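Variant surface glycoprotein MITAT 1.1 (Trypanosoma brucei brucei, PDB 5LY9) forms, as a GPI-linked surface glycoprotein, the dense coat that shields the trypanosome, which evades host immunity by expressing a series of antigenically distinct variants. Local coordinates at the interface of chains A and B. Residues are numbered along the deposited sequence; one frame, centred on the assembly and turned at random. Chains: chain A/B, Variant surface glycoprotein MITAT 1.1.

Contacts 1 and 2 lie about 41 Å apart (between the centres of their C-alpha atoms) along the elongated dimer of VSG N-terminal domains. Contact 1 packs helix 62-114 of chain B against helices 24-55 and 62-114 of chain A. Contact 2 lies nearer the end leading towards the membrane in the whole protein; there the turn between helices 24-55 and 62-114 of chain A, and its helix 343-367, meet helix 343-366 of chain B, the last of this domain. In each contact a residue meets its own copy near the two-fold axis, A:Leu88 with B:Leu88 and A:Val361 with B:Val361. Apolar packing at separate points probably keeps the long subunits aligned.

Contact 1: the interface of chains A and B. Residues chain A 29, 32-33, 36, 83, 88; chain B 83, 88, 92.
B:Leu88 pushes its side chain between the two long helices of chain A, the helical hairpin that forms the core of the A-type VSG N-terminal domain. Its CD2 methyl bridges the two helices. On helix 24-55 it lies 3.8 Å from A:Gly32 CA, where the lack of a side chain lets the methyl approach the main chain directly; on helix 62-114 it meets the phenol oxygen of A:Tyr83, which arrives from the opposite direction. In the two-fold counterpart of that tyrosine contact, B:Tyr83, with CG trans to the backbone N (chi1 -171°), extends its hydroxyl to the two branches of A:Leu88, whose CD2 is 3.9 Å from B:Tyr83 OH. CD1 of B:Leu88 comes 3.8 Å from CD1 of A:Leu88 as the two leucines pass each other in opposite directions. A further neighbour, A:Leu29, slides past antiparallel, with its CD1 4.0 Å from B:Leu88 CG.

On either side the packing continues. The delta methyl CD1 of B:Ile92 rests on the backbone of A:Leu29, 3.7 Å from its CA. Towards the other side, A:Ile36 and B:Tyr83 meet at roughly a right angle, CD1 of A:Ile36 lying 3.9 Å from ring atom CD2 of B:Tyr83.

Further out, the rings of A:Tyr83 and B:Tyr83 have CB of A:Leu88 and B:Leu88, respectively, over one face, offset towards the rim, at 4.0 Å from the plane in chain B.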
ATOM      1  N   LEU A  29       1.588   1.555   6.468  1.00 19.36           N
ATOM      2  CA  LEU A  29       0.452   0.833   7.035  1.00 20.22           C
ATOM      3  C   LEU A  29      -0.243   1.613   8.109  1.00 20.79           C
ATOM      4  O   LEU A  29      -1.493   1.775   8.064  1.00 19.75           O
ATOM      5  CB  LEU A  29       0.876  -0.512   7.624  1.00 20.45           C
ATOM      6  CG  LEU A  29      -0.169  -1.336   8.346  1.00 21.21           C
ATOM      7  CD1 LEU A  29      -1.359  -1.609   7.466  1.00 20.35           C
ATOM      8  CD2 LEU A  29       0.553  -2.585   8.953  1.00 21.63           C
ATOM      9  N   GLY A  32      -2.190   4.590   6.526  1.00 19.73           N
ATOM     10  CA  GLY A  32      -3.416   4.059   5.908  1.00 19.50           C
ATOM     11  C   GLY A  32      -4.494   3.691   6.889  1.00 19.79           C
ATOM     12  O   GLY A  32      -5.681   3.981   6.680  1.00 19.13           O
ATOM     13  N   GLN A  33      -4.097   3.023   7.969  1.00 19.02           N
ATOM     14  CA  GLN A  33      -5.028   2.688   8.997  1.00 19.87           C
ATOM     15  C   GLN A  33      -5.637   3.890   9.657  1.00 19.91           C
ATOM     16  O   GLN A  33      -6.838   3.870   9.982  1.00 19.96           O
ATOM     17  CB  GLN A  33      -4.410   1.764  10.071  1.00 20.01           C
ATOM     18  CG  GLN A  33      -4.048   0.365   9.527  1.00 20.88           C
ATOM     19  CD  GLN A  33      -3.258  -0.500  10.492  1.00 22.35           C
ATOM     20  OE1 GLN A  33      -2.413   0.016  11.211  1.00 23.71           O
ATOM     21  NE2 GLN A  33      -3.571  -1.768  10.563  1.00 23.08           N
ATOM     22  N   ILE A  36      -8.194   5.389   7.276  1.00 19.07           N
ATOM     23  CA  ILE A  36      -9.430   4.634   7.305  0.85 19.70           C
ATOM     24  C   ILE A  36     -10.194   4.878   8.629  1.00 19.82           C
ATOM     25  O   ILE A  36     -11.407   5.083   8.647  1.00 18.92           O
ATOM     26  CB  ILE A  36      -9.194   3.149   7.073  0.85 19.26           C
ATOM     27  CG1 ILE A  36      -8.664   2.881   5.676  0.85 19.76           C
ATOM     28  CG2 ILE A  36     -10.465   2.412   7.280  0.85 19.76           C
ATOM     29  CD1 ILE A  36      -8.018   1.499   5.484  0.85 19.24           C
ATOM     30  N   TYR A  83      -9.398   8.312  -0.893  1.00 19.14           N
ATOM     31  CA  TYR A  83      -8.397   7.304  -0.542  1.00 18.86           C
ATOM     32  C   TYR A  83      -8.235   6.267  -1.711  1.00 19.20           C
ATOM     33  O   TYR A  83      -7.141   5.920  -2.114  1.00 19.12           O
ATOM     34  CB  TYR A  83      -8.739   6.583   0.778  1.00 18.51           C
ATOM     35  CG  TYR A  83      -7.568   5.743   1.283  1.00 18.64           C
ATOM     36  CD1 TYR A  83      -6.359   6.301   1.518  1.00 19.59           C
ATOM     37  CD2 TYR A  83      -7.708   4.430   1.501  1.00 19.57           C
ATOM     38  CE1 TYR A  83      -5.286   5.540   1.998  1.00 19.38           C
ATOM     39  CE2 TYR A  83      -6.650   3.651   1.954  1.00 19.72           C
ATOM     40  CZ  TYR A  83      -5.465   4.232   2.226  1.00 19.42           C
ATOM     41  OH  TYR A  83      -4.409   3.457   2.669  1.00 21.12           O
ATOM     42  N   LEU A  88      -4.341   6.006  -1.525  1.00 17.97           N
ATOM     43  CA  LEU A  88      -3.730   4.699  -1.349  1.00 19.29           C
ATOM     44  C   LEU A  88      -2.525   4.550  -2.247  1.00 18.90           C
ATOM     45  O   LEU A  88      -1.511   3.986  -1.815  1.00 19.00           O
ATOM     46  CB  LEU A  88      -4.728   3.613  -1.634  1.00 19.53           C
ATOM     47  CG  LEU A  88      -4.261   2.156  -1.716  1.00 19.42           C
ATOM     48  CD1 LEU A  88      -3.754   1.702  -0.384  1.00 18.79           C
ATOM     49  CD2 LEU A  88      -5.365   1.277  -2.179  1.00 20.40           C
TER
ATOM     50  N   TYR B  83     -10.510  -4.426   6.125  1.00 20.80           N
ATOM     51  CA  TYR B  83      -9.461  -3.908   5.296  1.00 20.22           C
ATOM     52  C   TYR B  83      -8.429  -3.127   6.165  1.00 20.03           C
ATOM     53  O   TYR B  83      -7.217  -3.288   6.014  1.00 19.32           O
ATOM     54  CB  TYR B  83      -9.985  -3.015   4.144  1.00 19.97           C
ATOM     55  CG  TYR B  83      -8.920  -2.633   3.128  1.00 19.23           C
ATOM     56  CD1 TYR B  83      -8.176  -3.584   2.484  1.00 18.31           C
ATOM     57  CD2 TYR B  83      -8.601  -1.326   2.874  1.00 18.06           C
ATOM     58  CE1 TYR B  83      -7.222  -3.269   1.550  1.00 19.09           C
ATOM     59  CE2 TYR B  83      -7.657  -0.971   1.949  1.00 19.28           C
ATOM     60  CZ  TYR B  83      -6.937  -1.952   1.268  1.00 18.86           C
ATOM     61  OH  TYR B  83      -5.933  -1.633   0.375  1.00 19.84           O
ATOM     62  N   LEU B  88      -5.191  -4.326   4.325  1.00 19.08           N
ATOM     63  CA  LEU B  88      -4.291  -3.365   3.835  1.00 19.13           C
ATOM     64  C   LEU B  88      -2.853  -3.785   4.139  1.00 19.09           C
ATOM     65  O   LEU B  88      -2.004  -3.714   3.291  1.00 19.76           O
ATOM     66  CB  LEU B  88      -4.502  -1.991   4.488  1.00 19.86           C
ATOM     67  CG  LEU B  88      -3.528  -0.893   4.157  1.00 19.74           C
ATOM     68  CD1 LEU B  88      -3.452  -0.631   2.650  1.00 20.42           C
ATOM     69  CD2 LEU B  88      -3.846   0.401   4.911  1.00 21.16           C
ATOM     70  N   ILE B  92       0.370  -3.923   1.309  1.00 18.80           N
ATOM     71  CA  ILE B  92       1.631  -3.185   1.508  1.00 18.81           C
ATOM     72  C   ILE B  92       2.828  -4.198   1.708  1.00 18.25           C
ATOM     73  O   ILE B  92       3.892  -4.078   1.114  1.00 18.23           O
ATOM     74  CB  ILE B  92       1.543  -2.265   2.715  1.00 19.03           C
ATOM     75  CG1 ILE B  92       0.630  -1.089   2.334  1.00 20.56           C
ATOM     76  CG2 ILE B  92       2.927  -1.666   3.064  1.00 19.92           C
ATOM     77  CD1 ILE B  92       0.259  -0.212   3.513  1.00 22.28           C
TER

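Contact 2: the interface of chains A and B. Residues chain A 57-58, 360-361, 364; chain B 358, 361-362.
The backbone carbonyl oxygen O of A:Pro57 is flanked by two methyls of chain B, CB of B:Ala358 at 3.5 Å from it and CG2 of B:Val362. These are packing contacts, through which a polar main-chain atom borders an apolar stripe of the opposing helix. A:Pro57 and A:Glu58 belong to the turn joining the two long helices of the A-type VSG hairpin, and the stripe runs along helix 343-366 of chain B, the last helix of this domain. B:Ala358 and B:Val362 are four residues, about one helical turn, apart and thus present their methyls on neighbouring turns of one face. The valine methyl CG2 extends the contact to the next residue of the turn, lying 4.0 Å from CA of A:Glu58. That contact is made by the main chain of the glutamate.

B:Val361 fills the middle of the patch, and 69 Å² of its surface is hidden by chain A. On one flank the pyrrolidine ring of A:Pro57 crosses it at a slant, ring atom CB standing 4.0 Å from methyl CG1. Helix 343-367 of chain A supplies the neighbouring contacts. A:Asn360 comes across B:Val361 at about a right angle, bringing its amide nitrogen ND2 to 3.8 Å from CG1. With CG trans to the backbone N (chi1 -175°), the asparagine carries its amide away from its own helix towards the valine. A:Leu364, one turn further on, adds its CD1 at 4.1 Å from the same CG1, also nearly perpendicular.

The second methyl of B:Val361 also takes part in the symmetric pairing, besides touching A:Pro57: CG2 faces CG2 of A:Val361 at 4.1 Å. Both valines hold CG1 trans to the backbone N (chi1 173° in chain B), which leaves the CG2 branches to meet where the two last helices pass each other.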
ATOM      1  N   PRO A  57     -38.448  12.498  14.979  1.00 30.45           N
ATOM      2  CA  PRO A  57     -38.897  13.152  13.797  1.00 30.38           C
ATOM      3  C   PRO A  57     -39.458  14.521  14.076  1.00 32.12           C
ATOM      4  O   PRO A  57     -39.440  15.357  13.178  1.00 31.72           O
ATOM      5  CB  PRO A  57     -40.027  12.206  13.247  1.00 31.03           C
ATOM      6  CG  PRO A  57     -40.419  11.394  14.394  1.00 30.18           C
ATOM      7  CD  PRO A  57     -39.096  11.170  15.120  1.00 31.79           C
ATOM      8  N   GLU A  58     -39.939  14.762  15.290  1.00 30.83           N
ATOM      9  CA  GLU A  58     -40.512  16.046  15.600  1.00 33.73           C
ATOM     10  C   GLU A  58     -39.500  17.002  16.180  1.00 32.71           C
ATOM     11  O   GLU A  58     -39.881  18.011  16.731  1.00 32.27           O
ATOM     12  CB  GLU A  58     -41.706  15.894  16.535  1.00 35.26           C
ATOM     13  CG  GLU A  58     -42.673  14.896  15.969  1.00 38.25           C
ATOM     14  CD  GLU A  58     -43.860  14.722  16.877  1.00 44.31           C
ATOM     15  OE1 GLU A  58     -44.557  15.733  17.060  1.00 43.62           O
ATOM     16  OE2 GLU A  58     -44.034  13.588  17.408  1.00 50.78           O
ATOM     17  N   ASN A 360     -44.131   3.989  12.517  1.00 35.02           N
ATOM     18  CA  ASN A 360     -44.756   5.189  13.101  1.00 35.48           C
ATOM     19  C   ASN A 360     -45.737   5.830  12.133  1.00 34.98           C
ATOM     20  O   ASN A 360     -46.835   6.203  12.516  1.00 35.71           O
ATOM     21  CB  ASN A 360     -43.661   6.249  13.478  1.00 38.41           C
ATOM     22  CG  ASN A 360     -44.234   7.480  14.199  1.00 43.31           C
ATOM     23  OD1 ASN A 360     -45.116   7.323  15.060  1.00 46.93           O
ATOM     24  ND2 ASN A 360     -43.740   8.720  13.869  1.00 42.33           N
ATOM     25  N   VAL A 361     -45.306   5.995  10.882  1.00 34.11           N
ATOM     26  CA  VAL A 361     -46.134   6.565   9.839  1.00 34.10           C
ATOM     27  C   VAL A 361     -47.357   5.717   9.568  1.00 36.82           C
ATOM     28  O   VAL A 361     -48.454   6.219   9.515  1.00 38.40           O
ATOM     29  CB  VAL A 361     -45.363   6.794   8.549  1.00 34.88           C
ATOM     30  CG1 VAL A 361     -46.297   7.214   7.411  1.00 35.21           C
ATOM     31  CG2 VAL A 361     -44.285   7.820   8.780  1.00 35.10           C
ATOM     32  N   LEU A 364     -49.734   6.191  12.469  1.00 43.83           N
ATOM     33  CA  LEU A 364     -50.352   7.489  12.405  1.00 49.05           C
ATOM     34  C   LEU A 364     -51.458   7.430  11.361  1.00 53.04           C
ATOM     35  O   LEU A 364     -52.625   7.665  11.691  1.00 58.08           O
ATOM     36  CB  LEU A 364     -49.363   8.625  12.123  1.00 46.85           C
ATOM     37  CG  LEU A 364     -48.483   8.961  13.314  1.00 47.46           C
ATOM     38  CD1 LEU A 364     -47.306   9.852  12.964  1.00 46.19           C
ATOM     39  CD2 LEU A 364     -49.295   9.578  14.451  1.00 50.07           C
TER
ATOM     40  N   ALA B 358     -39.370  13.414   7.988  1.00 31.23           N
ATOM     41  CA  ALA B 358     -39.669  14.025   9.314  1.00 31.05           C
ATOM     42  C   ALA B 358     -40.735  15.149   9.187  1.00 31.44           C
ATOM     43  O   ALA B 358     -41.662  15.269  10.027  1.00 30.50           O
ATOM     44  CB  ALA B 358     -38.390  14.544   9.944  1.00 31.22           C
ATOM     45  N   VAL B 361     -44.105  13.482   9.054  1.00 33.93           N
ATOM     46  CA  VAL B 361     -44.563  13.096  10.343  1.00 35.11           C
ATOM     47  C   VAL B 361     -45.160  14.318  11.079  1.00 35.90           C
ATOM     48  O   VAL B 361     -46.237  14.224  11.651  1.00 37.01           O
ATOM     49  CB  VAL B 361     -43.464  12.492  11.214  1.00 36.09           C
ATOM     50  CG1 VAL B 361     -43.979  12.260  12.638  1.00 37.70           C
ATOM     51  CG2 VAL B 361     -42.947  11.195  10.646  1.00 38.27           C
ATOM     52  N   VAL B 362     -44.419  15.422  11.097  1.00 33.67           N
ATOM     53  CA  VAL B 362     -44.841  16.643  11.737  1.00 35.48           C
ATOM     54  C   VAL B 362     -46.204  17.082  11.123  1.00 37.94           C
ATOM     55  O   VAL B 362     -47.146  17.419  11.871  1.00 38.22           O
ATOM     56  CB  VAL B 362     -43.761  17.730  11.603  1.00 35.36           C
ATOM     57  CG1 VAL B 362     -44.269  19.095  12.061  1.00 37.94           C
ATOM     58  CG2 VAL B 362     -42.532  17.364  12.408  1.00 34.36           C
TER